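Local coordinates for polysaccharide biosynthesis protein CapD (Bacillus thuringiensis HD-771, PDB 6BWC) that probably carries out an early NADP-dependent step on UDP-N-acetylglucosamine on the way to CMP-pseudaminic acid, a sugar precursor for flagellin glycosylation, at residues C[34-45]-C[58-66]; C[192-202]-C[260-271]. The protein carries 2 engineered substitutions. All blocks are in the same frame, centred on the assembly; numbering follows the deposited sequence.

Contact 1: C[34-45]-C[58-66]; sequences VVRVFSRSEYNQ and NIRYLIGDI. With NAP (NADP nicotinamide-adenine-dinucleotide phosphate), chain N.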
loop_
_atom_site.group_PDB
_atom_site.type_symbol
_atom_site.label_atom_id
_atom_site.label_comp_id
_atom_site.label_asym_id
_atom_site.label_seq_id
_atom_site.Cartn_x
_atom_site.Cartn_y
_atom_site.Cartn_z
ATOM N N VAL C 34 21.333 26.147 -1.034
ATOM C CA VAL C 34 20.981 25.357 0.142
ATOM C C VAL C 34 21.555 23.969 -0.035
ATOM O O VAL C 34 21.722 23.525 -1.160
ATOM C CB VAL C 34 19.447 25.297 0.366
ATOM C CG1 VAL C 34 18.742 24.439 -0.677
ATOM C CG2 VAL C 34 19.125 24.784 1.743
ATOM N N VAL C 35 21.885 23.320 1.076
ATOM C CA VAL C 35 22.189 21.893 1.118
ATOM C C VAL C 35 21.182 21.296 2.068
ATOM O O VAL C 35 20.982 21.834 3.146
ATOM C CB VAL C 35 23.595 21.596 1.700
ATOM C CG1 VAL C 35 23.908 20.095 1.640
ATOM C CG2 VAL C 35 24.672 22.394 0.960
ATOM N N ARG C 36 20.557 20.193 1.691
ATOM C CA ARG C 36 19.634 19.503 2.570
ATOM C C ARG C 36 20.272 18.229 3.115
ATOM O O ARG C 36 21.014 17.551 2.405
ATOM C CB ARG C 36 18.358 19.196 1.803
ATOM C CG ARG C 36 17.654 20.465 1.302
ATOM C CD ARG C 36 16.235 20.208 0.788
ATOM N NE ARG C 36 15.680 21.365 0.066
ATOM C CZ ARG C 36 14.678 21.315 -0.817
ATOM N NH1 ARG C 36 14.088 20.169 -1.130
ATOM N NH2 ARG C 36 14.259 22.403 -1.432
ATOM N N VAL C 37 20.020 17.941 4.394
ATOM C CA VAL C 37 20.437 16.685 5.055
ATOM C C VAL C 37 19.179 15.828 5.308
ATOM O O VAL C 37 18.234 16.299 5.950
ATOM C CB VAL C 37 21.175 16.957 6.389
ATOM C CG1 VAL C 37 21.410 15.687 7.173
ATOM C CG2 VAL C 37 22.519 17.593 6.132
ATOM N N PHE C 38 19.196 14.583 4.805
ATOM C CA PHE C 38 18.073 13.635 4.875
ATOM C C PHE C 38 18.499 12.338 5.590
ATOM O O PHE C 38 19.237 11.531 5.041
ATOM C CB PHE C 38 17.585 13.331 3.467
ATOM C CG PHE C 38 16.282 12.572 3.409
ATOM C CD1 PHE C 38 15.110 13.215 3.059
ATOM C CD2 PHE C 38 16.224 11.199 3.664
ATOM C CE1 PHE C 38 13.912 12.506 2.965
ATOM C CE2 PHE C 38 15.025 10.495 3.586
ATOM C CZ PHE C 38 13.873 11.142 3.230
ATOM N N SER C 39 18.001 12.147 6.802
ATOM C CA SER C 39 18.413 11.095 7.707
ATOM C C SER C 39 17.159 10.729 8.488
ATOM O O SER C 39 16.276 11.580 8.650
ATOM C CB SER C 39 19.521 11.654 8.620
ATOM O OG SER C 39 19.575 11.088 9.929
ATOM N N ARG C 40 17.055 9.495 8.980
ATOM C CA ARG C 40 15.913 9.115 9.827
ATOM C C ARG C 40 16.007 9.624 11.254
ATOM O O ARG C 40 15.019 9.948 11.854
ATOM C CB ARG C 40 15.789 7.611 9.922
ATOM C CG ARG C 40 15.645 6.898 8.601
ATOM C CD ARG C 40 15.857 5.419 8.833
ATOM N NE ARG C 40 17.212 5.171 9.318
ATOM C CZ ARG C 40 17.693 3.989 9.699
ATOM N NH1 ARG C 40 16.935 2.893 9.639
ATOM N NH2 ARG C 40 18.956 3.913 10.138
ATOM N N SER C 41 17.210 9.656 11.797
ATOM C CA SER C 41 17.403 9.767 13.238
ATOM C C SER C 41 17.539 11.234 13.707
ATOM O O SER C 41 18.513 11.913 13.360
ATOM C CB SER C 41 18.631 8.941 13.628
ATOM O OG SER C 41 18.564 8.518 14.969
ATOM N N GLU C 42 16.559 11.704 14.477
ATOM C CA GLU C 42 16.595 13.041 15.065
ATOM C C GLU C 42 17.795 13.318 15.964
ATOM O O GLU C 42 18.315 14.429 15.970
ATOM C CB GLU C 42 15.311 13.332 15.852
ATOM C CG GLU C 42 15.134 12.477 17.097
ATOM C CD GLU C 42 13.810 12.672 17.817
ATOM O OE1 GLU C 42 13.675 12.055 18.902
ATOM O OE2 GLU C 42 12.918 13.417 17.341
ATOM N N TYR C 43 18.238 12.332 16.729
ATOM C CA TYR C 43 19.391 12.540 17.620
ATOM C C TYR C 43 20.689 12.812 16.844
ATOM O O TYR C 43 21.515 13.615 17.288
ATOM C CB TYR C 43 19.549 11.346 18.569
ATOM C CG TYR C 43 20.846 11.303 19.354
ATOM C CD1 TYR C 43 21.084 12.155 20.442
ATOM C CD2 TYR C 43 21.839 10.398 19.004
ATOM C CE1 TYR C 43 22.282 12.093 21.152
ATOM C CE2 TYR C 43 23.032 10.316 19.707
ATOM C CZ TYR C 43 23.262 11.154 20.772
ATOM O OH TYR C 43 24.473 11.009 21.397
ATOM N N ASN C 44 20.864 12.143 15.697
ATOM C CA ASN C 44 22.022 12.377 14.809
ATOM C C ASN C 44 21.981 13.707 14.126
ATOM O O ASN C 44 23.013 14.355 13.984
ATOM C CB ASN C 44 22.122 11.318 13.716
ATOM C CG ASN C 44 22.869 10.095 14.164
ATOM O OD1 ASN C 44 23.194 9.950 15.340
ATOM N ND2 ASN C 44 23.147 9.200 13.227
ATOM N N GLN C 45 20.787 14.073 13.666
ATOM C CA GLN C 45 20.545 15.395 13.129
ATOM C C GLN C 45 20.753 16.454 14.206
ATOM O O GLN C 45 21.355 17.481 13.933
ATOM C CB GLN C 45 19.141 15.501 12.510
ATOM C CG GLN C 45 19.055 14.873 11.116
ATOM C CD GLN C 45 17.795 15.245 10.353
ATOM O OE1 GLN C 45 17.102 16.204 10.694
ATOM N NE2 GLN C 45 17.489 14.474 9.324
ATOM N N ASN C 58 22.542 28.111 5.171
ATOM C CA ASN C 58 22.276 27.435 3.892
ATOM C C ASN C 58 22.126 25.891 4.015
ATOM O O ASN C 58 22.269 25.175 3.026
ATOM C CB ASN C 58 23.323 27.859 2.822
ATOM C CG ASN C 58 24.781 27.557 3.224
ATOM O OD1 ASN C 58 25.125 27.431 4.416
ATOM N ND2 ASN C 58 25.646 27.452 2.217
ATOM N N ILE C 59 21.797 25.400 5.219
ATOM C CA ILE C 59 21.594 23.975 5.504
ATOM C C ILE C 59 20.186 23.756 6.012
ATOM O O ILE C 59 19.706 24.533 6.815
ATOM C CB ILE C 59 22.541 23.475 6.602
ATOM C CG1 ILE C 59 23.990 23.795 6.220
ATOM C CG2 ILE C 59 22.361 21.978 6.833
ATOM C CD1 ILE C 59 25.045 23.245 7.162
ATOM N N ARG C 60 19.529 22.697 5.561
ATOM C CA ARG C 60 18.211 22.314 6.081
ATOM C C ARG C 60 18.256 20.884 6.614
ATOM O O ARG C 60 19.009 20.072 6.111
ATOM C CB ARG C 60 17.150 22.436 4.990
ATOM C CG ARG C 60 16.920 23.848 4.424
ATOM C CD ARG C 60 16.288 24.814 5.420
ATOM N NE ARG C 60 17.265 25.818 5.824
ATOM C CZ ARG C 60 17.363 27.060 5.346
ATOM N NH1 ARG C 60 16.501 27.544 4.454
ATOM N NH2 ARG C 60 18.341 27.850 5.781
ATOM N N TYR C 61 17.467 20.578 7.639
ATOM C CA TYR C 61 17.518 19.254 8.277
ATOM C C TYR C 61 16.179 18.478 8.164
ATOM O O TYR C 61 15.292 18.610 9.008
ATOM C CB TYR C 61 17.984 19.409 9.730
ATOM C CG TYR C 61 19.395 19.946 9.854
ATOM C CD1 TYR C 61 20.478 19.094 9.862
ATOM C CD2 TYR C 61 19.639 21.313 9.959
ATOM C CE1 TYR C 61 21.760 19.583 9.954
ATOM C CE2 TYR C 61 20.926 21.817 10.058
ATOM C CZ TYR C 61 21.985 20.944 10.056
ATOM O OH TYR C 61 23.274 21.410 10.147
ATOM N N LEU C 62 16.081 17.651 7.119
ATOM C CA LEU C 62 14.880 16.883 6.809
ATOM C C LEU C 62 14.945 15.472 7.336
ATOM O O LEU C 62 15.626 14.623 6.775
ATOM C CB LEU C 62 14.634 16.816 5.298
ATOM C CG LEU C 62 13.817 17.927 4.629
ATOM C CD1 LEU C 62 14.138 19.301 5.198
ATOM C CD2 LEU C 62 14.099 17.902 3.131
ATOM N N ILE C 63 14.194 15.234 8.404
ATOM C CA ILE C 63 13.964 13.899 8.921
ATOM C C ILE C 63 13.090 13.136 7.938
ATOM O O ILE C 63 12.114 13.678 7.412
ATOM C CB ILE C 63 13.268 13.929 10.295
ATOM C CG1 ILE C 63 14.173 14.580 11.357
ATOM C CG2 ILE C 63 12.851 12.531 10.732
ATOM C CD1 ILE C 63 15.327 13.718 11.830
ATOM N N GLY C 64 13.448 11.878 7.695
ATOM C CA GLY C 64 12.839 11.113 6.605
ATOM C C GLY C 64 13.447 9.734 6.417
ATOM O O GLY C 64 14.531 9.436 6.962
ATOM N N ASP C 65 12.744 8.887 5.653
ATOM C CA ASP C 65 13.228 7.556 5.334
ATOM C C ASP C 65 13.100 7.255 3.853
ATOM O O ASP C 65 12.022 7.359 3.319
ATOM C CB ASP C 65 12.449 6.552 6.147
ATOM C CG ASP C 65 13.037 5.164 6.095
ATOM O OD1 ASP C 65 13.307 4.647 4.985
ATOM O OD2 ASP C 65 13.209 4.567 7.174
ATOM N N ILE C 66 14.201 6.834 3.215
ATOM C CA ILE C 66 14.218 6.446 1.768
ATOM C C ILE C 66 13.314 5.261 1.366
ATOM O O ILE C 66 13.102 5.034 0.171
ATOM C CB ILE C 66 15.661 6.307 1.115
ATOM C CG1 ILE C 66 16.727 5.581 1.939
ATOM C CG2 ILE C 66 16.282 7.666 0.891
ATOM C CD1 ILE C 66 16.642 4.098 1.863
HETATM P PA NAP N . 26.899 5.581 7.765
HETATM O O1A NAP N . 27.845 6.372 8.624
HETATM O O2A NAP N . 26.164 4.472 8.436
HETATM O O5B NAP N . 25.860 6.556 7.053
HETATM C C5B NAP N . 24.545 6.087 6.744
HETATM C C4B NAP N . 23.623 7.282 6.519
HETATM O O4B NAP N . 22.344 6.905 6.014
HETATM C C3B NAP N . 23.336 7.965 7.829
HETATM O O3B NAP N . 23.171 9.339 7.489
HETATM C C2B NAP N . 22.060 7.308 8.288
HETATM O O2B NAP N . 21.456 8.133 9.263
HETATM C C1B NAP N . 21.305 7.173 6.965
HETATM N N9A NAP N . 20.249 6.118 6.791
HETATM C C8A NAP N . 20.270 4.785 7.087
HETATM N N7A NAP N . 19.096 4.157 6.735
HETATM C C5A NAP N . 18.307 5.102 6.195
HETATM C C6A NAP N . 16.942 5.185 5.617
HETATM N N6A NAP N . 16.144 4.112 5.525
HETATM N N1A NAP N . 16.504 6.371 5.165
HETATM C C2A NAP N . 17.252 7.487 5.229
HETATM N N3A NAP N . 18.491 7.499 5.745
HETATM C C4A NAP N . 19.067 6.371 6.232
HETATM O O3 NAP N . 27.617 4.990 6.446
HETATM P PN NAP N . 28.896 5.589 5.650
HETATM O O1N NAP N . 28.863 7.109 5.584
HETATM O O2N NAP N . 30.124 4.872 6.119
HETATM O O5D NAP N . 28.667 4.983 4.198
HETATM C C5D NAP N . 27.865 5.690 3.285
HETATM C C4D NAP N . 27.673 4.868 2.014
HETATM O O4D NAP N . 28.960 4.389 1.602
HETATM C C3D NAP N . 26.745 3.641 2.079
HETATM O O3D NAP N . 25.866 3.679 0.952
HETATM C C2D NAP N . 27.659 2.442 1.992
HETATM O O2D NAP N . 27.067 1.345 1.287
HETATM C C1D NAP N . 28.857 3.009 1.231
HETATM N N1N NAP N . 30.134 2.335 1.493
HETATM C C2N NAP N . 30.737 2.551 2.674
HETATM C C3N NAP N . 31.942 1.974 3.030
HETATM C C7N NAP N . 32.589 2.190 4.354
HETATM O O7N NAP N . 33.563 1.493 4.644
HETATM N N7N NAP N . 32.123 3.089 5.226
HETATM C C4N NAP N . 32.635 1.104 2.046
HETATM C C5N NAP N . 31.887 0.929 0.797
HETATM C C6N NAP N . 30.682 1.565 0.554
HETATM P P2B NAP N . 20.311 7.574 10.250
HETATM O O1X NAP N . 20.265 8.722 11.240
HETATM O O2X NAP N . 19.041 7.518 9.427
HETATM O O3X NAP N . 20.799 6.207 10.785
#
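V35 pairs with I59 and S39 with I63 at the two ends of a parallel match in which strands 34-39 and 59-63 approach to 4.7 Å between axes and cross at 22°. On the face carrying R36 and L62, R36 CD rests 3.9 Å from L62 CD2, while its guanidinium goes on to A75 and E77. With CG anti to the backbone N (chi1 -169°), the F38 ring is turned toward the G64-D65 backbone, CE2 3.3 Å from G64 C and I66 N at the ring edge. On the other face, V37 CB packs on Y61 CD1. Q45 comes back from helix 42-51, the connecting helix of this beta-alpha-beta unit of the Rossmann fold; its CD meets I63 CD1 at 3.3 Å, and NE2 makes a weak bond to L62 O. The end of strand 34-39 and the turn after it receive the NADP 2'-phosphate. R40 N and NE both donate to O2X, NE almost straight (179°) at 3.0 Å, and NH2 donates to O3X; the bent arginine chain lays one guanidinium face on adenine N7A. S39 OG binds O1X. Beyond strand 59-63, D65 OD1 accepts hydrogen bonds from adenine N6A, at 2.9 Å, and R67 N. The I66 amide donates to N1A.

Contact 2: C[192-202]-C[260-271]; sequences KITVTDLSMSR and IEEIGLKPGEKM. With UD1 (uridine-diphosphate-N-acetylglucosamine), chain O.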
loop_
_atom_site.group_PDB
_atom_site.type_symbol
_atom_site.label_atom_id
_atom_site.label_comp_id
_atom_site.label_asym_id
_atom_site.label_seq_id
_atom_site.Cartn_x
_atom_site.Cartn_y
_atom_site.Cartn_z
ATOM N N LYS C 192 41.612 -6.416 24.924
ATOM C CA LYS C 192 41.674 -7.575 24.038
ATOM C C LYS C 192 40.886 -7.266 22.781
ATOM O O LYS C 192 39.785 -6.733 22.876
ATOM C CB LYS C 192 41.108 -8.837 24.704
ATOM C CG LYS C 192 39.695 -8.737 25.295
ATOM C CD LYS C 192 38.946 -10.071 25.224
ATOM C CE LYS C 192 39.528 -11.128 26.168
ATOM N NZ LYS C 192 39.081 -12.505 25.802
ATOM N N ILE C 193 41.430 -7.574 21.607
ATOM C CA ILE C 193 40.660 -7.380 20.362
ATOM C C ILE C 193 40.005 -8.690 19.911
ATOM O O ILE C 193 40.408 -9.789 20.315
ATOM C CB ILE C 193 41.477 -6.734 19.197
ATOM C CG1 ILE C 193 42.806 -7.468 18.942
ATOM C CG2 ILE C 193 41.724 -5.252 19.472
ATOM C CD1 ILE C 193 43.395 -7.185 17.579
ATOM N N THR C 194 38.985 -8.535 19.069
ATOM C CA THR C 194 38.282 -9.638 18.422
ATOM C C THR C 194 38.698 -9.726 16.955
ATOM O O THR C 194 38.391 -8.846 16.151
ATOM C CB THR C 194 36.766 -9.435 18.508
ATOM O OG1 THR C 194 36.327 -9.734 19.838
ATOM C CG2 THR C 194 36.029 -10.343 17.546
ATOM N N VAL C 195 39.352 -10.823 16.605
ATOM C CA VAL C 195 39.941 -10.998 15.290
ATOM C C VAL C 195 39.128 -12.046 14.531
ATOM O O VAL C 195 38.939 -13.157 15.007
ATOM C CB VAL C 195 41.432 -11.344 15.467
ATOM C CG1 VAL C 195 41.912 -12.422 14.505
ATOM C CG2 VAL C 195 42.265 -10.062 15.363
ATOM N N THR C 196 38.616 -11.675 13.366
ATOM C CA THR C 196 37.870 -12.602 12.515
ATOM C C THR C 196 38.864 -13.618 11.933
ATOM O O THR C 196 38.828 -14.797 12.279
ATOM C CB THR C 196 37.097 -11.868 11.376
ATOM O OG1 THR C 196 37.980 -10.967 10.668
ATOM C CG2 THR C 196 35.861 -11.081 11.933
ATOM N N ASP C 197 39.782 -13.155 11.095
ATOM C CA ASP C 197 40.680 -14.046 10.377
ATOM C C ASP C 197 41.800 -13.178 9.805
ATOM O O ASP C 197 41.576 -12.416 8.868
ATOM C CB ASP C 197 39.872 -14.754 9.290
ATOM C CG ASP C 197 40.697 -15.666 8.424
ATOM O OD1 ASP C 197 41.898 -15.399 8.201
ATOM O OD2 ASP C 197 40.103 -16.651 7.927
ATOM N N LEU C 198 42.999 -13.292 10.371
ATOM C CA LEU C 198 44.078 -12.326 10.106
ATOM C C LEU C 198 44.539 -12.312 8.657
ATOM O O LEU C 198 44.977 -11.285 8.136
ATOM C CB LEU C 198 45.270 -12.576 11.040
ATOM C CG LEU C 198 44.952 -12.349 12.519
ATOM C CD1 LEU C 198 46.026 -12.913 13.441
ATOM C CD2 LEU C 198 44.709 -10.867 12.783
ATOM N N SER C 199 44.392 -13.453 8.003
ATOM C CA SER C 199 44.704 -13.603 6.578
ATOM C C SER C 199 43.892 -12.752 5.597
ATOM O O SER C 199 44.240 -12.695 4.420
ATOM C CB SER C 199 44.554 -15.077 6.174
ATOM O OG SER C 199 43.675 -15.200 5.079
ATOM N N MET C 200 42.785 -12.162 6.045
ATOM C CA MET C 200 41.943 -11.329 5.179
ATOM C C MET C 200 42.696 -10.055 4.760
ATOM O O MET C 200 43.464 -9.472 5.544
ATOM C CB MET C 200 40.637 -10.935 5.895
ATOM C CG MET C 200 39.678 -12.071 6.206
ATOM S SD MET C 200 38.612 -11.602 7.582
ATOM C CE MET C 200 37.025 -11.847 6.808
ATOM N N SER C 201 42.469 -9.640 3.524
ATOM C CA SER C 201 43.086 -8.460 2.961
ATOM C C SER C 201 41.930 -7.573 2.522
ATOM O O SER C 201 40.831 -8.085 2.323
ATOM C CB SER C 201 43.994 -8.860 1.785
ATOM O OG SER C 201 43.265 -9.453 0.704
ATOM N N ARG C 202 42.155 -6.265 2.382
ATOM C CA ARG C 202 41.081 -5.325 2.036
ATOM C C ARG C 202 41.609 -4.094 1.306
ATOM O O ARG C 202 42.636 -3.534 1.713
ATOM C CB ARG C 202 40.374 -4.847 3.319
ATOM C CG ARG C 202 39.439 -5.833 4.040
ATOM C CD ARG C 202 38.074 -5.922 3.373
ATOM N NE ARG C 202 37.147 -6.786 4.115
ATOM C CZ ARG C 202 37.041 -8.111 3.984
ATOM N NH1 ARG C 202 37.805 -8.789 3.135
ATOM N NH2 ARG C 202 36.162 -8.773 4.722
ATOM N N ILE C 260 44.305 -11.415 22.040
ATOM C CA ILE C 260 43.869 -11.495 20.657
ATOM C C ILE C 260 42.995 -12.749 20.504
ATOM O O ILE C 260 43.528 -13.848 20.391
ATOM C CB ILE C 260 45.100 -11.535 19.711
ATOM C CG1 ILE C 260 45.933 -10.245 19.865
ATOM C CG2 ILE C 260 44.672 -11.764 18.256
ATOM C CD1 ILE C 260 47.301 -10.278 19.211
ATOM N N GLU C 261 41.665 -12.601 20.515
ATOM C CA GLU C 261 40.761 -13.778 20.408
ATOM C C GLU C 261 40.222 -14.030 18.978
ATOM O O GLU C 261 39.660 -13.136 18.344
ATOM C CB GLU C 261 39.626 -13.704 21.446
ATOM C CG GLU C 261 38.229 -13.341 20.956
ATOM C CD GLU C 261 37.229 -13.496 22.066
ATOM O OE1 GLU C 261 37.015 -12.523 22.801
ATOM O OE2 GLU C 261 36.698 -14.605 22.254
ATOM N N GLU C 262 40.405 -15.254 18.483
ATOM C CA GLU C 262 39.966 -15.621 17.142
ATOM C C GLU C 262 38.465 -15.863 17.236
ATOM O O GLU C 262 38.009 -16.761 17.949
ATOM C CB GLU C 262 40.688 -16.883 16.616
ATOM C CG GLU C 262 41.048 -16.886 15.125
ATOM C CD GLU C 262 42.545 -16.777 14.893
ATOM O OE1 GLU C 262 43.110 -17.684 14.244
ATOM O OE2 GLU C 262 43.163 -15.805 15.389
ATOM N N ILE C 263 37.705 -15.027 16.538
ATOM C CA ILE C 263 36.255 -15.155 16.417
ATOM C C ILE C 263 35.913 -16.025 15.204
ATOM O O ILE C 263 34.883 -16.674 15.209
ATOM C CB ILE C 263 35.576 -13.736 16.338
ATOM C CG1 ILE C 263 34.731 -13.466 17.582
ATOM C CG2 ILE C 263 34.750 -13.537 15.057
ATOM C CD1 ILE C 263 33.565 -12.522 17.363
ATOM N N GLY C 264 36.759 -16.025 14.167
ATOM C CA GLY C 264 36.395 -16.582 12.856
ATOM C C GLY C 264 35.485 -15.653 12.038
ATOM O O GLY C 264 34.919 -14.687 12.548
ATOM N N LEU C 265 35.343 -15.950 10.752
ATOM C CA LEU C 265 34.378 -15.260 9.897
ATOM C C LEU C 265 33.004 -15.030 10.506
ATOM O O LEU C 265 32.438 -15.911 11.149
ATOM C CB LEU C 265 34.158 -16.058 8.625
ATOM C CG LEU C 265 35.123 -15.862 7.464
ATOM C CD1 LEU C 265 36.519 -15.355 7.836
ATOM C CD2 LEU C 265 35.214 -17.196 6.734
ATOM N N LYS C 266 32.485 -13.829 10.275
ATOM C CA LYS C 266 31.071 -13.540 10.385
ATOM C C LYS C 266 30.371 -14.058 9.100
ATOM O O LYS C 266 30.992 -14.121 8.043
ATOM C CB LYS C 266 30.871 -12.021 10.566
ATOM C CG LYS C 266 31.603 -11.439 11.783
ATOM C CD LYS C 266 31.180 -10.022 12.174
ATOM C CE LYS C 266 31.425 -9.779 13.661
ATOM N NZ LYS C 266 31.664 -8.352 13.972
ATOM N N PRO C 267 29.075 -14.422 9.179
ATOM C CA PRO C 267 28.423 -15.002 7.982
ATOM C C PRO C 267 28.495 -14.115 6.751
ATOM O O PRO C 267 28.342 -12.910 6.876
ATOM C CB PRO C 267 26.971 -15.185 8.419
ATOM C CG PRO C 267 27.081 -15.377 9.892
ATOM C CD PRO C 267 28.180 -14.457 10.348
ATOM N N GLY C 268 28.779 -14.705 5.595
ATOM C CA GLY C 268 28.823 -13.974 4.327
ATOM C C GLY C 268 30.111 -13.211 4.030
ATOM O O GLY C 268 30.323 -12.825 2.883
ATOM N N GLU C 269 30.967 -12.990 5.036
ATOM C CA GLU C 269 32.236 -12.257 4.850
ATOM C C GLU C 269 33.094 -12.862 3.735
ATOM O O GLU C 269 33.215 -14.071 3.633
ATOM C CB GLU C 269 33.076 -12.213 6.150
ATOM C CG GLU C 269 32.630 -11.176 7.176
ATOM C CD GLU C 269 33.624 -10.991 8.330
ATOM O OE1 GLU C 269 33.788 -11.943 9.124
ATOM O OE2 GLU C 269 34.230 -9.891 8.464
ATOM N N LYS C 270 33.678 -11.987 2.921
ATOM C CA LYS C 270 34.626 -12.330 1.853
ATOM C C LYS C 270 36.066 -12.175 2.369
ATOM O O LYS C 270 36.329 -11.371 3.275
ATOM C CB LYS C 270 34.412 -11.372 0.669
ATOM C CG LYS C 270 34.694 -11.917 -0.719
ATOM C CD LYS C 270 34.271 -10.879 -1.745
ATOM C CE LYS C 270 34.691 -11.289 -3.126
ATOM N NZ LYS C 270 34.222 -10.277 -4.089
ATOM N N MET C 271 36.987 -12.921 1.760
ATOM C CA MET C 271 38.388 -12.977 2.217
ATOM C C MET C 271 39.210 -11.794 1.757
ATOM O O MET C 271 40.064 -11.294 2.488
ATOM C CB MET C 271 39.072 -14.279 1.755
ATOM C CG MET C 271 38.754 -15.490 2.618
ATOM S SD MET C 271 39.152 -15.169 4.354
ATOM C CE MET C 271 38.123 -16.415 5.077
HETATM C "C1'" UD1 O . 33.252 -2.201 4.997
HETATM C "C2'" UD1 O . 31.866 -1.607 4.808
HETATM C "C3'" UD1 O . 31.123 -2.271 3.650
HETATM C "C4'" UD1 O . 31.977 -2.340 2.387
HETATM C "C5'" UD1 O . 33.443 -2.722 2.674
HETATM C "C6'" UD1 O . 34.309 -2.428 1.442
HETATM C "C7'" UD1 O . 31.165 -0.896 7.058
HETATM C "C8'" UD1 O . 30.480 -1.337 8.336
HETATM N "N2'" UD1 O . 31.085 -1.739 6.024
HETATM O "O1'" UD1 O . 33.150 -3.598 5.220
HETATM O "O3'" UD1 O . 29.902 -1.543 3.408
HETATM O "O4'" UD1 O . 31.433 -3.268 1.467
HETATM O "O5'" UD1 O . 33.982 -2.025 3.817
HETATM O "O6'" UD1 O . 35.317 -3.426 1.255
HETATM O "O7'" UD1 O . 31.798 0.158 7.030
HETATM N N1 UD1 O . 36.988 -7.564 11.710
HETATM C C2 UD1 O . 37.582 -8.137 12.875
HETATM N N3 UD1 O . 36.937 -8.072 14.051
HETATM C C4 UD1 O . 35.732 -7.478 14.166
HETATM C C5 UD1 O . 35.134 -6.901 13.074
HETATM C C6 UD1 O . 35.787 -6.939 11.851
HETATM O O2 UD1 O . 38.683 -8.715 12.829
HETATM O O4 UD1 O . 35.144 -7.414 15.257
HETATM C C1B UD1 O . 37.654 -7.634 10.392
HETATM C C2B UD1 O . 36.765 -8.077 9.228
HETATM O "O2'" UD1 O . 36.728 -9.490 9.083
HETATM C C3B UD1 O . 37.345 -7.358 8.027
HETATM C C4B UD1 O . 37.912 -6.100 8.648
HETATM O O4B UD1 O . 38.069 -6.336 10.047
HETATM O O3B UD1 O . 38.418 -8.045 7.373
HETATM C C5B UD1 O . 37.032 -4.877 8.445
HETATM O O5B UD1 O . 35.735 -4.979 9.053
HETATM P PA UD1 O . 34.829 -3.658 8.932
HETATM O O1A UD1 O . 33.621 -3.691 9.836
HETATM O O2A UD1 O . 35.690 -2.391 8.980
HETATM O O3A UD1 O . 34.423 -3.530 7.375
HETATM P PB UD1 O . 34.089 -4.556 6.167
HETATM O O1B UD1 O . 33.151 -5.640 6.658
HETATM O O2B UD1 O . 35.299 -5.008 5.359
#
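T194 CG2 butts against the CG1-CD1 arm of I263, 3.3 Å from CD1, at the end of a small two-stranded parallel sheet that forms part of the UDP-sugar pocket in this member of the NADP-binding Rossmann clan. On the opposite face of the strands V195 is straddled: its CG2 lies 4.1 Å from I260 CG2, and its CG1 borders E262 OE2. A long salt bridge from K192 NZ to E261 OE1 joins the strands where strand 192-195 begins.

Past the strands the two chains fit by bumps and hollows. The methyl of M200 fills a dip walled by L265, E269 and the carbonyl of K270, with CE 3.7 Å from L265 CD1. M271 crosses the M200 side chain at about a right angle, putting SD 3.6 Å from M200 CG, and its CE ends beside D197 OD2. D197 and L265 run alongside each other, D197 CB against L265 CD1. The bound UDP-N-acetylglucosamine lies along this seam: T194 O and T196 N grip the uracil at N3 and O2, and E269 OE2 accepts a hydrogen bond from the ribose O2' at 2.6 Å. E269 OE1 accepts from the K266 amide, which ties the carboxylate to the turn 266-269. A bend at chi2 (-79°) brings the R202 guanidinium to K270 O, held in its plane by NH1 and NH2, each at 3.0 Å, while NE donates to diphosphate O2B at 2.9 Å.

In the fold
From the N terminus, strand 9-13 and helix 18-29 lead into strand 34-39, and contact 1 closes first: a short loop, with helix 42-51 on its way to the edge strand 59-63 of the large sheet. The chain then adds strands 81-84, 123-129 and 163-169 before strand 192-195 opens contact 2. That second, longer loop runs through helix 207-220, strand 226-229 of the large sheet and helix 236-251 before strand 259-262 returns. The two loops follow in series, neither nesting nor crossing, and their nearest atoms are about 18 Å apart. Contact 1 holds the adenosine end of NADP, contact 2 the uridine of UDP-N-acetylglucosamine; both also touch the second subunit.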